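Local structure of glutathione S-transferase-like protein (Methylobacillus flagellatus, 4GLT) at residues His65-Leu76 with Ser81-Leu92. The protein binds glutathione and probably works as a glutathione transferase. Numbering follows the deposited sequence.
Sequences HNPLGKIPVLIL and SLYDSRVIVEYL. With GSH (glutathione), chain E.
N66 lays its side-chain amide over one face of the Y83 ring: the two planes are 22° apart, and OD1 sits 3.3 Å above the ring plane, over its centre. With CG of N66 anti to the backbone N (chi1 -172°), the amide swings across to the ring. Bonds within 65-76 fix its rotation: OD1 accepts from L68 N at 3.1 Å, the donor lying above the carbonyl plane, which makes an Asx turn over the type I turn N66-G69, while ND2 donates to K70 O. P67 CD approaches the hydroxyl end of Y83, whose OH is hydrogen-bonded to R114 of the second subunit. S81 OG points at H65 O at a modelled 2.5 Å, so short that the exact length of this bond is doubtful.

The antiparallel pairing beside this is marked by two bonds between L74 and L82. L74 N to L82 O is 2.9 Å and nearly straight (163°), with the donor in the carbonyl plane; the return bond, L82 N to L74 O, is 2.8 Å. On the face carrying L74 and L82, the sheet meets helix 85-93. L74 CB lies 4.0 Å from I88 CG2, and L74 CD2 is 3.6 Å from Y91 CE2; L82 CD1 stands above one face of the Y91 ring, offset toward its rim. Helix 32-44 adds V37 beside P72 and I88.

At the helix start, S85 N donates to glutathione O11 (2.9 Å) and S85 OG to O12, while D84, the N-cap residue, itself preceded by a cis peptide, accepts from glutathione N1 through OD2. The cis-proline loop at P72 and the start of helix 85-93 supply one side of the glutathione site, T30, S31, Y187 and R191 giving further bonds; this is characteristic of the thioredoxin-like N-terminal domain of glutathione S-transferases, in which the cis-proline loop precedes the hairpin.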
loop_
_atom_site.group_PDB
_atom_site.type_symbol
_atom_site.label_atom_id
_atom_site.label_comp_id
_atom_site.label_asym_id
_atom_site.label_seq_id
_atom_site.Cartn_x
_atom_site.Cartn_y
_atom_site.Cartn_z
ATOM N N HIS A 65 -2.584 -17.832 -4.050
ATOM C CA HIS A 65 -1.614 -17.395 -3.052
ATOM C C HIS A 65 -1.875 -15.951 -2.635
ATOM O O HIS A 65 -1.748 -15.586 -1.465
ATOM C CB HIS A 65 -0.187 -17.601 -3.570
ATOM C CG HIS A 65 0.085 -19.006 -4.019
ATOM N ND1 HIS A 65 0.898 -19.870 -3.319
ATOM C CD2 HIS A 65 -0.370 -19.702 -5.087
ATOM C CE1 HIS A 65 0.941 -21.034 -3.940
ATOM N NE2 HIS A 65 0.176 -20.961 -5.015
ATOM N N ASN A 66 -2.257 -15.130 -3.600
ATOM C CA ASN A 66 -2.724 -13.791 -3.299
ATOM C C ASN A 66 -4.104 -13.594 -3.894
ATOM O O ASN A 66 -4.252 -13.552 -5.112
ATOM C CB ASN A 66 -1.770 -12.751 -3.861
ATOM C CG ASN A 66 -2.120 -11.350 -3.409
ATOM O OD1 ASN A 66 -3.139 -11.138 -2.754
ATOM N ND2 ASN A 66 -1.284 -10.386 -3.764
ATOM N N PRO A 67 -5.127 -13.494 -3.036
ATOM C CA PRO A 67 -6.506 -13.397 -3.507
ATOM C C PRO A 67 -6.724 -12.158 -4.374
ATOM O O PRO A 67 -7.573 -12.172 -5.269
ATOM C CB PRO A 67 -7.314 -13.290 -2.208
ATOM C CG PRO A 67 -6.413 -13.833 -1.148
ATOM C CD PRO A 67 -5.042 -13.397 -1.569
ATOM N N LEU A 68 -5.951 -11.107 -4.102
ATOM C CA LEU A 68 -6.002 -9.869 -4.860
ATOM C C LEU A 68 -5.582 -10.102 -6.311
ATOM O O LEU A 68 -5.955 -9.343 -7.197
ATOM C CB LEU A 68 -5.088 -8.821 -4.212
ATOM C CG LEU A 68 -5.490 -8.324 -2.813
ATOM C CD1 LEU A 68 -4.464 -7.335 -2.266
ATOM C CD2 LEU A 68 -6.871 -7.695 -2.832
ATOM N N GLY A 69 -4.798 -11.152 -6.538
ATOM C CA GLY A 69 -4.280 -11.482 -7.868
ATOM C C GLY A 69 -3.074 -10.660 -8.290
ATOM O O GLY A 69 -2.818 -10.489 -9.481
ATOM N N LYS A 70 -2.320 -10.158 -7.318
ATOM C CA LYS A 70 -1.277 -9.191 -7.605
ATOM C C LYS A 70 0.122 -9.681 -7.254
ATOM O O LYS A 70 0.333 -10.352 -6.244
ATOM C CB LYS A 70 -1.550 -7.878 -6.872
ATOM C CG LYS A 70 -2.654 -7.046 -7.491
ATOM C CD LYS A 70 -2.989 -5.853 -6.618
ATOM C CE LYS A 70 -4.039 -4.968 -7.266
ATOM N NZ LYS A 70 -3.460 -4.186 -8.392
ATOM N N ILE A 71 1.076 -9.323 -8.104
ATOM C CA ILE A 71 2.480 -9.604 -7.875
ATOM C C ILE A 71 3.088 -8.341 -7.256
ATOM O O ILE A 71 2.577 -7.257 -7.483
ATOM C CB ILE A 71 3.155 -9.965 -9.211
ATOM C CG1 ILE A 71 3.066 -11.474 -9.442
ATOM C CG2 ILE A 71 4.602 -9.495 -9.246
ATOM C CD1 ILE A 71 1.677 -12.044 -9.228
ATOM N N PRO A 72 4.153 -8.475 -6.443
ATOM C CA PRO A 72 4.822 -9.708 -6.050
ATOM C C PRO A 72 4.077 -10.436 -4.930
ATOM O O PRO A 72 3.389 -9.802 -4.137
ATOM C CB PRO A 72 6.165 -9.209 -5.513
ATOM C CG PRO A 72 5.859 -7.869 -4.939
ATOM C CD PRO A 72 4.670 -7.315 -5.691
ATOM N N VAL A 73 4.298 -11.740 -4.849
ATOM C CA VAL A 73 3.898 -12.553 -3.726
ATOM C C VAL A 73 5.104 -13.341 -3.270
ATOM O O VAL A 73 5.760 -13.954 -4.086
ATOM C CB VAL A 73 2.850 -13.566 -4.112
ATOM C CG1 VAL A 73 2.274 -14.188 -2.888
ATOM C CG2 VAL A 73 1.792 -12.937 -4.928
ATOM N N LEU A 74 5.396 -13.341 -1.975
ATOM C CA LEU A 74 6.416 -14.239 -1.438
ATOM C C LEU A 74 5.748 -15.469 -0.837
ATOM O O LEU A 74 5.035 -15.372 0.165
ATOM C CB LEU A 74 7.291 -13.542 -0.388
ATOM C CG LEU A 74 8.582 -14.265 0.033
ATOM C CD1 LEU A 74 9.754 -13.906 -0.874
ATOM C CD2 LEU A 74 8.932 -13.943 1.471
ATOM N N ILE A 75 5.959 -16.617 -1.479
ATOM C CA ILE A 75 5.495 -17.903 -0.964
ATOM C C ILE A 75 6.600 -18.587 -0.166
ATOM O O ILE A 75 7.605 -19.000 -0.738
ATOM C CB ILE A 75 5.092 -18.840 -2.109
ATOM C CG1 ILE A 75 4.073 -18.148 -3.012
ATOM C CG2 ILE A 75 4.568 -20.161 -1.556
ATOM C CD1 ILE A 75 3.937 -18.776 -4.379
ATOM N N LEU A 76 6.405 -18.700 1.148
ATOM C CA LEU A 76 7.374 -19.326 2.056
ATOM C C LEU A 76 7.244 -20.855 2.059
ATOM O O LEU A 76 6.227 -21.390 1.628
ATOM C CB LEU A 76 7.190 -18.774 3.475
ATOM C CG LEU A 76 7.239 -17.243 3.628
ATOM C CD1 LEU A 76 6.793 -16.827 5.018
ATOM C CD2 LEU A 76 8.626 -16.682 3.346
ATOM N N SER A 81 1.714 -17.403 2.004
ATOM C CA SER A 81 2.172 -16.311 1.153
ATOM C C SER A 81 1.992 -14.925 1.765
ATOM O O SER A 81 0.957 -14.616 2.342
ATOM C CB SER A 81 1.526 -16.391 -0.233
ATOM O OG SER A 81 0.122 -16.512 -0.147
ATOM N N LEU A 82 2.990 -14.085 1.549
ATOM C CA LEU A 82 2.978 -12.710 1.999
ATOM C C LEU A 82 2.890 -11.749 0.814
ATOM O O LEU A 82 3.581 -11.912 -0.177
ATOM C CB LEU A 82 4.246 -12.411 2.785
ATOM C CG LEU A 82 4.525 -13.167 4.073
ATOM C CD1 LEU A 82 5.903 -12.801 4.550
ATOM C CD2 LEU A 82 3.505 -12.839 5.115
ATOM N N TYR A 83 2.008 -10.766 0.935
ATOM C CA TYR A 83 1.799 -9.701 -0.031
ATOM C C TYR A 83 1.258 -8.596 0.855
ATOM O O TYR A 83 0.768 -8.899 1.917
ATOM C CB TYR A 83 0.742 -10.136 -1.039
ATOM C CG TYR A 83 -0.504 -10.646 -0.372
ATOM C CD1 TYR A 83 -1.547 -9.798 -0.084
ATOM C CD2 TYR A 83 -0.622 -11.964 0.011
ATOM C CE1 TYR A 83 -2.670 -10.246 0.542
ATOM C CE2 TYR A 83 -1.744 -12.417 0.639
ATOM C CZ TYR A 83 -2.765 -11.550 0.900
ATOM O OH TYR A 83 -3.890 -11.978 1.530
ATOM N N ASP A 84 1.318 -7.329 0.478
ATOM C CA ASP A 84 1.910 -6.824 -0.740
ATOM C C ASP A 84 3.378 -6.538 -0.527
ATOM O O ASP A 84 3.971 -6.989 0.426
ATOM C CB ASP A 84 1.200 -5.555 -1.194
ATOM C CG ASP A 84 1.336 -4.413 -0.207
ATOM O OD1 ASP A 84 1.777 -4.636 0.923
ATOM O OD2 ASP A 84 1.000 -3.279 -0.570
ATOM N N SER A 85 3.955 -5.770 -1.425
ATOM C CA SER A 85 5.369 -5.527 -1.393
ATOM C C SER A 85 5.786 -4.907 -0.080
ATOM O O SER A 85 6.853 -5.199 0.408
ATOM C CB SER A 85 5.783 -4.635 -2.554
ATOM O OG SER A 85 5.257 -3.344 -2.416
ATOM N N ARG A 86 4.967 -4.035 0.482
ATOM C CA ARG A 86 5.316 -3.400 1.748
ATOM C C ARG A 86 5.442 -4.361 2.929
ATOM O O ARG A 86 6.326 -4.213 3.749
ATOM C CB ARG A 86 4.402 -2.218 2.049
ATOM C CG ARG A 86 4.580 -1.105 1.048
ATOM C CD ARG A 86 4.219 0.249 1.601
ATOM N NE ARG A 86 2.860 0.617 1.258
ATOM C CZ ARG A 86 2.218 1.654 1.768
ATOM N NH1 ARG A 86 2.805 2.430 2.654
ATOM N NH2 ARG A 86 0.975 1.898 1.398
ATOM N N VAL A 87 4.558 -5.341 3.004
ATOM C CA VAL A 87 4.656 -6.394 4.001
ATOM C C VAL A 87 5.912 -7.258 3.764
ATOM O O VAL A 87 6.705 -7.487 4.687
ATOM C CB VAL A 87 3.400 -7.285 3.977
ATOM C CG1 VAL A 87 3.433 -8.283 5.128
ATOM C CG2 VAL A 87 2.144 -6.421 4.022
ATOM N N ILE A 88 6.082 -7.717 2.521
ATOM C CA ILE A 88 7.167 -8.619 2.124
ATOM C C ILE A 88 8.560 -8.087 2.465
ATOM O O ILE A 88 9.424 -8.813 2.958
ATOM C CB ILE A 88 7.102 -8.909 0.606
ATOM C CG1 ILE A 88 5.823 -9.689 0.278
ATOM C CG2 ILE A 88 8.313 -9.721 0.163
ATOM C CD1 ILE A 88 5.487 -9.723 -1.195
ATOM N N VAL A 89 8.763 -6.814 2.173
ATOM C CA VAL A 89 9.999 -6.105 2.478
ATOM C C VAL A 89 10.291 -5.927 3.979
ATOM O O VAL A 89 11.451 -5.757 4.377
ATOM C CB VAL A 89 9.981 -4.715 1.799
ATOM C CG1 VAL A 89 10.745 -3.695 2.626
ATOM C CG2 VAL A 89 10.535 -4.806 0.385
ATOM N N GLU A 90 9.268 -5.932 4.822
ATOM C CA GLU A 90 9.548 -5.854 6.256
ATOM C C GLU A 90 9.964 -7.237 6.732
ATOM O O GLU A 90 10.924 -7.397 7.478
ATOM C CB GLU A 90 8.352 -5.331 7.054
ATOM C CG GLU A 90 8.698 -5.047 8.505
ATOM C CD GLU A 90 7.678 -4.174 9.209
ATOM O OE1 GLU A 90 6.480 -4.246 8.864
ATOM O OE2 GLU A 90 8.076 -3.424 10.128
ATOM N N TYR A 91 9.243 -8.241 6.258
ATOM C CA TYR A 91 9.602 -9.624 6.516
ATOM C C TYR A 91 11.067 -9.956 6.192
ATOM O O TYR A 91 11.757 -10.566 7.002
ATOM C CB TYR A 91 8.678 -10.535 5.724
ATOM C CG TYR A 91 9.036 -11.987 5.836
ATOM C CD1 TYR A 91 8.659 -12.727 6.944
ATOM C CD2 TYR A 91 9.756 -12.617 4.836
ATOM C CE1 TYR A 91 8.980 -14.062 7.051
ATOM C CE2 TYR A 91 10.079 -13.954 4.933
ATOM C CZ TYR A 91 9.691 -14.669 6.046
ATOM O OH TYR A 91 10.018 -15.999 6.156
ATOM N N LEU A 92 11.535 -9.563 5.009
ATOM C CA LEU A 92 12.882 -9.925 4.563
ATOM C C LEU A 92 13.995 -9.166 5.296
ATOM O O LEU A 92 15.056 -9.723 5.565
ATOM C CB LEU A 92 13.025 -9.723 3.052
ATOM C CG LEU A 92 12.195 -10.623 2.131
ATOM C CD1 LEU A 92 12.119 -10.033 0.735
ATOM C CD2 LEU A 92 12.765 -12.028 2.082
HETATM N N1 GSH E . 0.433 -2.747 -3.682
HETATM C CA1 GSH E . 1.046 -3.873 -4.421
HETATM C C1 GSH E . 2.475 -3.883 -3.972
HETATM O O11 GSH E . 3.144 -4.928 -4.035
HETATM O O12 GSH E . 2.942 -2.817 -3.517
HETATM C CB1 GSH E . 0.870 -3.659 -5.936
HETATM C CG1 GSH E . 1.416 -4.822 -6.777
HETATM C CD1 GSH E . 1.240 -4.550 -8.269
HETATM O OE1 GSH E . 0.598 -3.583 -8.652
HETATM N N2 GSH E . 1.817 -5.419 -9.109
HETATM C CA2 GSH E . 1.682 -5.446 -10.569
HETATM C C2 GSH E . 2.382 -4.311 -11.276
HETATM O O2 GSH E . 3.446 -3.876 -10.860
HETATM C CB2 GSH E . 0.215 -5.529 -10.970
HETATM S SG2 GSH E . -0.504 -7.122 -10.509
HETATM N N3 GSH E . 1.798 -3.830 -12.369
HETATM C CA3 GSH E . 2.321 -2.683 -13.094
HETATM C C3 GSH E . 3.286 -3.060 -14.199
HETATM O O31 GSH E . 3.457 -2.254 -15.141
HETATM O O32 GSH E . 3.891 -4.156 -14.129
#